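Side-chain contacts in teichoic acid D-alanine hydrolase (PDB 5ZH8), which removes the D-alanyl groups from wall teichoic acid and lipoteichoic acid of Staphylococcus aureus and affects cell-wall structure and methicillin resistance: residues Asn89-Ile94 with Thr121-Gly126; Gly107-Asp110 with Gly114-Asn117; Leu260-Ala265 with Leu271-Pro276. One frame throughout, in Å; residues are numbered along the deposited sequence.

From the N terminus, 89-94 starts a strand of the large antiparallel sheet, and the chain runs out and back through the antiparallel strands 90-96 and 99-106. It then makes the tight loop of interaction 2, in which 107-110 is closed by 114-117, and returns in 121-126 to close interaction 1, so interaction 2 is nested within interaction 1. Interaction 3 follows in series, a hairpin between 260-265 and 271-276. The three nevertheless meet in space: Thr121 joins Gln109, Met122 pairs with Ala261, and Gln109 bonds to Lys262 through backbone. Together they tie strand 90-96, inside the large sheet, and the loop after strand 99-106 to the sheet of 123-124 and to the later hairpin.

Interaction 1. Residues Asn89-Ile94 with Thr121-Gly126; sequences NGSVAI and TMFLIG
Thr121 OG1 is gripped by two groups, hydrogen-bonded to Thr118 N and to Gln109 OE1, and two residues further on Phe123 reaches across to Gly90 and Ser91. That hydroxyl anchors the chain just ahead of the contact, which itself is made by a single aromatic ring against a stretch of strand. The outer end of the Phe123 ring does the touching: CE1 lies 3.5 Å from Ser91 CB. Phe123 CZ sits 4.0 Å from Gly90 C, while CE2 faces Gly90 CA. The strand thus meets the ring obliquely, with the methylene of Ser91 and the bare backbone of Gly90 side by side against its far end. In Ser91 the hydroxyl stands anti to the backbone N (chi1 178°); it makes a weak hydrogen bond to Lys104 O on the adjacent strand, so that of the side chain it is CB that meets Phe123. Ala364 of strand 359-365 and Pro292 at the start of helix 292-303 also pack on the Phe123 ring, so it is buried between the large sheet and the helical part. Immediately after Gly126 the chain reads Ser-Ala-Gln-Lys, the SxxK motif that carries the nucleophilic serine in penicillin-binding proteins and serine beta-lactamases, so this packing belongs to the approach to that motif in the beta-lactamase fold.

Interaction 2. Residues Gly107-Asp110 with Gly114-Asn117; sequences GYQD and GIKN
A tight antiparallel turn with two overlapping beta bulges joins 107-110 to 114-117: Gln109 and Asp110 both face Ile115 in a classic bulge, and Gly114 and Ile115 both face Asp110 in a G1 bulge, for which the positive phi of Gly114 is suited. Ile115 O takes both amides of the first bulge. Asp110 N comes to a lone pair in the carbonyl plane at 3.1 Å from Ile115 O, nearly straight at 170°, whereas Gln109 N, 2.7 Å from the same Ile115 O, is bent to 133°. The hairpin is finished at one end by Ile115 N to Asp110 O and at the other by Asn117 N to Gly107 O, 2.9 Å long.

The side chains pack round this backbone. Tyr108 CB starts away from the partner segment, but the ring returns to it, and CE2 meets Gly114 O edge-on, in the ring plane, at 3.6 Å; Lys116 CG comes obliquely to the same carbon. Ile115 splits its branches: CG2 lies 4.0 Å from Gln109 CD, and CD1 lies 3.9 Å from Asp110 CB. The amide of Asn117 lies against the Gln109 backbone, with OD1 3.1 Å from Gln109 CA, while ND2 is held by Tyr106 O.

Asp110 OD1 braces its own turn through Lys113 N and reaches Lys262 only in a long, weak ion pair. The chemistry implies a loop fixed mainly by backbone bonds, which the Gln109 amide ties to its surroundings, OE1 through Thr121 and NE2 through Lys258 O.

Interaction 3. Residues Leu260-Ala265 with Leu271-Pro276; sequences LAKGYA and LSFLRP
Lys262 crosses over one face of the Phe273 ring and can be followed atom by atom. Its CB stands off the plane beside the CD1-CE1 side, 3.7 Å from both CD1 and CE1 of Phe273, and CG stays near CE1. The chain then bends at chi3 (80°), which brings CE over the ring: it stands 3.6 Å from the Phe273 centroid, almost exactly on the normal, a clear CH-pi contact. NZ continues beyond, 4.6 Å from that centroid and 20° off the normal, a cation-pi contact, and ends in a salt bridge with Glu112 OE1. The ring is sandwiched, since Arg275 N lies over the centre of its opposite face, and at its edge Phe273 CD1 meets Gly263 O at 3.4 Å.

Tyr264 shares the Phe273 side of the hairpin. Its CE1 rests 3.6 Å from Phe273 CB, and Leu271 comes in at about a right angle, its CD1 3.5 Å from Tyr264 CB. The other side carries Ala265 and Ser272. Ala265 O accepts twice, from Ser272 N and from Ser272 OG, each at 3.1 Å; chi1 of 60° tucks that hydroxyl between its own N and carbonyl carbon, where it meets Ala265 O nearly in line with the C=O bond. Ala265 N to Ser272 O and Leu274 N to Gly263 O complete the backbone pairing.

Beyond the hairpin, Tyr264 OH bonds to Phe111 N and Glu112 OE1. Lys262 pairs through backbone with Gln109, and Ala261 with Met122 beside strand 123-124. Leu260 and Pro276 both rest on Tyr289 of strand 288-290, and Tyr264 joins Lys368 by backbone, in the link between strand 359-365 and helix 371-382.

Interaction 1. Residues Asn89-Ile94 with Thr121-Gly126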
loop_
_atom_site.group_PDB
_atom_site.type_symbol
_atom_site.label_atom_id
_atom_site.label_comp_id
_atom_site.label_asym_id
_atom_site.label_seq_id
_atom_site.Cartn_x
_atom_site.Cartn_y
_atom_site.Cartn_z
ATOM N N ASN A 89 -7.106 2.475 -12.949
ATOM C CA ASN A 89 -8.476 2.104 -12.589
ATOM C C ASN A 89 -9.042 3.115 -11.592
ATOM O O ASN A 89 -8.720 3.074 -10.404
ATOM C CB ASN A 89 -8.523 0.688 -12.012
ATOM C CG ASN A 89 -9.930 0.117 -11.993
ATOM O OD1 ASN A 89 -10.285 -0.692 -12.852
ATOM N ND2 ASN A 89 -10.739 0.537 -11.023
ATOM N N GLY A 90 -9.875 4.021 -12.094
ATOM C CA GLY A 90 -10.470 5.066 -11.275
ATOM C C GLY A 90 -11.013 6.189 -12.136
ATOM O O GLY A 90 -11.509 5.937 -13.229
ATOM N N SER A 91 -10.898 7.427 -11.656
ATOM C CA SER A 91 -11.486 8.585 -12.338
ATOM C C SER A 91 -10.629 9.828 -12.209
ATOM O O SER A 91 -9.938 10.023 -11.209
ATOM C CB SER A 91 -12.866 8.896 -11.764
ATOM O OG SER A 91 -13.433 10.045 -12.380
ATOM N N VAL A 92 -10.709 10.686 -13.221
ATOM C CA VAL A 92 -9.952 11.928 -13.250
ATOM C C VAL A 92 -10.898 13.099 -13.458
ATOM O O VAL A 92 -11.941 12.967 -14.101
ATOM C CB VAL A 92 -8.869 11.914 -14.359
ATOM C CG1 VAL A 92 -9.494 11.927 -15.752
ATOM C CG2 VAL A 92 -7.907 13.078 -14.180
ATOM N N ALA A 93 -10.534 14.237 -12.882
ATOM C CA ALA A 93 -11.206 15.500 -13.147
ATOM C C ALA A 93 -10.165 16.616 -13.126
ATOM O O ALA A 93 -9.352 16.698 -12.204
ATOM C CB ALA A 93 -12.286 15.761 -12.111
ATOM N N ILE A 94 -10.188 17.457 -14.153
ATOM C CA ILE A 94 -9.232 18.548 -14.274
ATOM C C ILE A 94 -9.965 19.845 -14.593
ATOM O O ILE A 94 -10.730 19.919 -15.557
ATOM C CB ILE A 94 -8.179 18.266 -15.366
ATOM C CG1 ILE A 94 -7.450 16.949 -15.063
ATOM C CG2 ILE A 94 -7.197 19.430 -15.460
ATOM C CD1 ILE A 94 -6.427 16.536 -16.096
ATOM N N THR A 121 -19.194 8.173 -10.467
ATOM C CA THR A 121 -18.570 7.368 -9.426
ATOM C C THR A 121 -17.977 8.234 -8.315
ATOM O O THR A 121 -17.198 9.163 -8.578
ATOM C CB THR A 121 -17.445 6.492 -9.991
ATOM O OG1 THR A 121 -17.946 5.712 -11.081
ATOM C CG2 THR A 121 -16.899 5.566 -8.917
ATOM N N MET A 122 -18.349 7.908 -7.081
ATOM C CA MET A 122 -17.878 8.612 -5.894
ATOM C C MET A 122 -16.883 7.725 -5.157
ATOM O O MET A 122 -17.162 6.556 -4.898
ATOM C CB MET A 122 -19.059 8.950 -4.981
ATOM C CG MET A 122 -20.078 9.862 -5.635
ATOM S SD MET A 122 -21.709 9.829 -4.884
ATOM C CE MET A 122 -21.437 10.737 -3.364
ATOM N N PHE A 123 -15.729 8.290 -4.819
ATOM C CA PHE A 123 -14.646 7.540 -4.194
ATOM C C PHE A 123 -14.464 7.941 -2.745
ATOM O O PHE A 123 -14.644 9.096 -2.393
ATOM C CB PHE A 123 -13.335 7.781 -4.946
ATOM C CG PHE A 123 -13.365 7.309 -6.365
ATOM C CD1 PHE A 123 -13.959 8.082 -7.348
ATOM C CD2 PHE A 123 -12.815 6.090 -6.715
ATOM C CE1 PHE A 123 -13.997 7.650 -8.656
ATOM C CE2 PHE A 123 -12.853 5.654 -8.023
ATOM C CZ PHE A 123 -13.444 6.433 -8.997
ATOM N N LEU A 124 -14.112 6.970 -1.911
ATOM C CA LEU A 124 -13.757 7.216 -0.523
ATOM C C LEU A 124 -12.530 8.123 -0.479
ATOM O O LEU A 124 -11.436 7.720 -0.855
ATOM C CB LEU A 124 -13.471 5.889 0.182
ATOM C CG LEU A 124 -13.048 5.904 1.648
ATOM C CD1 LEU A 124 -14.069 6.660 2.491
ATOM C CD2 LEU A 124 -12.882 4.475 2.151
ATOM N N ILE A 125 -12.719 9.361 -0.035
ATOM C CA ILE A 125 -11.641 10.344 -0.061
ATOM C C ILE A 125 -10.675 10.178 1.101
ATOM O O ILE A 125 -9.617 10.813 1.111
ATOM C CB ILE A 125 -12.166 11.799 -0.098
ATOM C CG1 ILE A 125 -12.812 12.212 1.234
ATOM C CG2 ILE A 125 -13.146 11.979 -1.249
ATOM C CD1 ILE A 125 -13.240 13.669 1.285
ATOM N N GLY A 126 -11.038 9.343 2.076
ATOM C CA GLY A 126 -10.207 9.115 3.253
ATOM C C GLY A 126 -9.729 10.409 3.898
ATOM O O GLY A 126 -10.505 11.349 4.102
#

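Interaction 2. Residues Gly107-Asp110 with Gly114-Asn117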
loop_
_atom_site.group_PDB
_atom_site.type_symbol
_atom_site.label_atom_id
_atom_site.label_comp_id
_atom_site.label_asym_id
_atom_site.label_seq_id
_atom_site.Cartn_x
_atom_site.Cartn_y
_atom_site.Cartn_z
ATOM N N GLY A 107 -11.602 1.894 -16.193
ATOM C CA GLY A 107 -11.756 0.618 -15.495
ATOM C C GLY A 107 -13.069 0.513 -14.726
ATOM O O GLY A 107 -14.063 1.142 -15.095
ATOM N N TYR A 108 -13.061 -0.261 -13.643
ATOM C CA TYR A 108 -14.291 -0.633 -12.944
ATOM C C TYR A 108 -14.473 -0.003 -11.567
ATOM O O TYR A 108 -13.541 0.068 -10.767
ATOM C CB TYR A 108 -14.364 -2.154 -12.817
ATOM C CG TYR A 108 -14.512 -2.837 -14.153
ATOM C CD1 TYR A 108 -13.393 -3.177 -14.914
ATOM C CD2 TYR A 108 -15.768 -3.118 -14.674
ATOM C CE1 TYR A 108 -13.529 -3.802 -16.140
ATOM C CE2 TYR A 108 -15.909 -3.737 -15.902
ATOM C CZ TYR A 108 -14.792 -4.076 -16.625
ATOM O OH TYR A 108 -14.948 -4.688 -17.843
ATOM N N GLN A 109 -15.698 0.449 -11.315
ATOM C CA GLN A 109 -16.131 0.902 -9.991
ATOM C C GLN A 109 -16.406 -0.303 -9.095
ATOM O O GLN A 109 -16.053 -0.307 -7.911
ATOM C CB GLN A 109 -17.399 1.742 -10.135
ATOM C CG GLN A 109 -18.044 2.182 -8.832
ATOM C CD GLN A 109 -19.419 2.757 -9.070
ATOM O OE1 GLN A 109 -19.596 3.617 -9.933
ATOM N NE2 GLN A 109 -20.402 2.275 -8.320
ATOM N N ASP A 110 -17.063 -1.306 -9.672
ATOM C CA ASP A 110 -17.336 -2.565 -9.002
ATOM C C ASP A 110 -16.960 -3.685 -9.969
ATOM O O ASP A 110 -17.601 -3.852 -11.008
ATOM C CB ASP A 110 -18.816 -2.645 -8.623
ATOM C CG ASP A 110 -19.183 -3.949 -7.904
ATOM O OD1 ASP A 110 -18.431 -4.943 -8.011
ATOM O OD2 ASP A 110 -20.233 -3.977 -7.228
ATOM N N GLY A 114 -19.389 -5.744 -12.534
ATOM C CA GLY A 114 -18.998 -5.222 -13.844
ATOM C C GLY A 114 -19.369 -3.770 -14.103
ATOM O O GLY A 114 -19.474 -3.362 -15.256
ATOM N N ILE A 115 -19.561 -2.989 -13.040
ATOM C CA ILE A 115 -19.945 -1.588 -13.168
ATOM C C ILE A 115 -18.707 -0.760 -13.472
ATOM O O ILE A 115 -17.772 -0.722 -12.673
ATOM C CB ILE A 115 -20.579 -1.048 -11.869
ATOM C CG1 ILE A 115 -21.842 -1.845 -11.514
ATOM C CG2 ILE A 115 -20.881 0.451 -11.991
ATOM C CD1 ILE A 115 -22.272 -1.682 -10.070
ATOM N N LYS A 116 -18.711 -0.095 -14.623
ATOM C CA LYS A 116 -17.580 0.741 -15.033
ATOM C C LYS A 116 -17.526 2.034 -14.236
ATOM O O LYS A 116 -18.550 2.522 -13.791
ATOM C CB LYS A 116 -17.649 1.052 -16.533
ATOM C CG LYS A 116 -17.313 -0.143 -17.418
ATOM C CD LYS A 116 -16.503 0.285 -18.634
ATOM C CE LYS A 116 -16.012 -0.903 -19.450
ATOM N NZ LYS A 116 -17.130 -1.595 -20.160
ATOM N N ASN A 117 -16.321 2.569 -14.053
ATOM C CA ASN A 117 -16.135 3.907 -13.465
ATOM C C ASN A 117 -16.644 4.979 -14.417
ATOM O O ASN A 117 -16.273 5.005 -15.587
ATOM C CB ASN A 117 -14.660 4.185 -13.169
ATOM C CG ASN A 117 -14.180 3.523 -11.894
ATOM O OD1 ASN A 117 -14.826 3.609 -10.860
ATOM N ND2 ASN A 117 -13.023 2.881 -11.959
#

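Interaction 3. Residues Leu260-Ala265 with Leu271-Pro276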
loop_
_atom_site.group_PDB
_atom_site.type_symbol
_atom_site.label_atom_id
_atom_site.label_comp_id
_atom_site.label_asym_id
_atom_site.label_seq_id
_atom_site.Cartn_x
_atom_site.Cartn_y
_atom_site.Cartn_z
ATOM N N LEU A 260 -21.202 4.558 -5.169
ATOM C CA LEU A 260 -20.092 4.441 -4.223
ATOM C C LEU A 260 -19.110 3.365 -4.679
ATOM O O LEU A 260 -19.466 2.195 -4.767
ATOM C CB LEU A 260 -20.610 4.153 -2.804
ATOM C CG LEU A 260 -20.890 5.338 -1.849
ATOM C CD1 LEU A 260 -21.475 6.586 -2.506
ATOM C CD2 LEU A 260 -21.770 4.869 -0.701
ATOM N N ALA A 261 -17.877 3.773 -4.951
ATOM C CA ALA A 261 -16.852 2.877 -5.470
ATOM C C ALA A 261 -16.370 1.875 -4.434
ATOM O O ALA A 261 -16.353 2.149 -3.241
ATOM C CB ALA A 261 -15.668 3.684 -5.995
ATOM N N LYS A 262 -15.965 0.711 -4.922
ATOM C CA LYS A 262 -15.361 -0.321 -4.098
ATOM C C LYS A 262 -13.852 -0.241 -4.288
ATOM O O LYS A 262 -13.371 -0.065 -5.406
ATOM C CB LYS A 262 -15.879 -1.702 -4.513
ATOM C CG LYS A 262 -17.395 -1.821 -4.474
ATOM C CD LYS A 262 -17.898 -3.149 -5.032
ATOM C CE LYS A 262 -17.773 -4.286 -4.032
ATOM N NZ LYS A 262 -18.260 -5.581 -4.600
ATOM N N GLY A 263 -13.115 -0.365 -3.190
ATOM C CA GLY A 263 -11.657 -0.323 -3.219
ATOM C C GLY A 263 -11.088 -1.723 -3.241
ATOM O O GLY A 263 -11.695 -2.654 -2.708
ATOM N N TYR A 264 -9.918 -1.874 -3.852
ATOM C CA TYR A 264 -9.322 -3.195 -4.043
ATOM C C TYR A 264 -7.827 -3.217 -3.745
ATOM O O TYR A 264 -7.124 -2.218 -3.909
ATOM C CB TYR A 264 -9.570 -3.674 -5.472
ATOM C CG TYR A 264 -11.027 -3.873 -5.797
ATOM C CD1 TYR A 264 -11.648 -5.091 -5.555
ATOM C CD2 TYR A 264 -11.788 -2.846 -6.342
ATOM C CE1 TYR A 264 -12.985 -5.285 -5.851
ATOM C CE2 TYR A 264 -13.130 -3.028 -6.634
ATOM C CZ TYR A 264 -13.724 -4.254 -6.392
ATOM O OH TYR A 264 -15.055 -4.447 -6.683
ATOM N N ALA A 265 -7.356 -4.375 -3.304
ATOM C CA ALA A 265 -5.937 -4.616 -3.132
ATOM C C ALA A 265 -5.628 -6.081 -3.436
ATOM O O ALA A 265 -6.460 -6.942 -3.173
ATOM C CB ALA A 265 -5.525 -4.256 -1.718
ATOM N N LEU A 271 -7.384 -10.304 -6.767
ATOM C CA LEU A 271 -7.892 -8.966 -6.478
ATOM C C LEU A 271 -9.045 -9.062 -5.484
ATOM O O LEU A 271 -10.027 -9.748 -5.763
ATOM C CB LEU A 271 -8.396 -8.326 -7.775
ATOM C CG LEU A 271 -8.855 -6.871 -7.746
ATOM C CD1 LEU A 271 -7.690 -5.939 -7.448
ATOM C CD2 LEU A 271 -9.493 -6.512 -9.078
ATOM N N SER A 272 -8.937 -8.380 -4.342
ATOM C CA SER A 272 -9.942 -8.535 -3.285
ATOM C C SER A 272 -10.480 -7.207 -2.747
ATOM O O SER A 272 -9.732 -6.263 -2.514
ATOM C CB SER A 272 -9.399 -9.408 -2.145
ATOM O OG SER A 272 -8.240 -8.843 -1.562
ATOM N N PHE A 273 -11.795 -7.171 -2.554
ATOM C CA PHE A 273 -12.511 -5.984 -2.108
ATOM C C PHE A 273 -12.334 -5.760 -0.610
ATOM O O PHE A 273 -12.607 -6.646 0.198
ATOM C CB PHE A 273 -13.997 -6.119 -2.456
ATOM C CG PHE A 273 -14.901 -5.189 -1.690
ATOM C CD1 PHE A 273 -14.712 -3.814 -1.733
ATOM C CD2 PHE A 273 -15.969 -5.691 -0.951
ATOM C CE1 PHE A 273 -15.556 -2.958 -1.042
ATOM C CE2 PHE A 273 -16.814 -4.840 -0.261
ATOM C CZ PHE A 273 -16.607 -3.472 -0.304
ATOM N N LEU A 274 -11.879 -4.561 -0.260
ATOM C CA LEU A 274 -11.659 -4.157 1.123
ATOM C C LEU A 274 -12.873 -3.367 1.614
ATOM O O LEU A 274 -12.983 -2.160 1.361
ATOM C CB LEU A 274 -10.411 -3.272 1.232
ATOM C CG LEU A 274 -9.048 -3.857 0.871
ATOM C CD1 LEU A 274 -7.975 -2.845 1.208
ATOM C CD2 LEU A 274 -8.798 -5.173 1.586
ATOM N N ARG A 275 -13.773 -4.049 2.324
ATOM C CA ARG A 275 -15.023 -3.451 2.780
ATOM C C ARG A 275 -14.771 -2.511 3.947
ATOM O O ARG A 275 -14.191 -2.926 4.953
ATOM C CB ARG A 275 -16.011 -4.542 3.203
ATOM C CG ARG A 275 -17.444 -4.071 3.422
ATOM C CD ARG A 275 -18.418 -5.256 3.347
ATOM N NE ARG A 275 -19.812 -4.831 3.487
ATOM C CZ ARG A 275 -20.438 -4.608 4.647
ATOM N NH1 ARG A 275 -19.811 -4.781 5.812
ATOM N NH2 ARG A 275 -21.710 -4.212 4.648
ATOM N N PRO A 276 -15.183 -1.232 3.812
ATOM C CA PRO A 276 -15.113 -0.327 4.955
ATOM C C PRO A 276 -16.004 -0.816 6.095
ATOM O O PRO A 276 -17.197 -1.058 5.894
ATOM C CB PRO A 276 -15.621 0.999 4.388
ATOM C CG PRO A 276 -15.370 0.916 2.927
ATOM C CD PRO A 276 -15.596 -0.526 2.584
#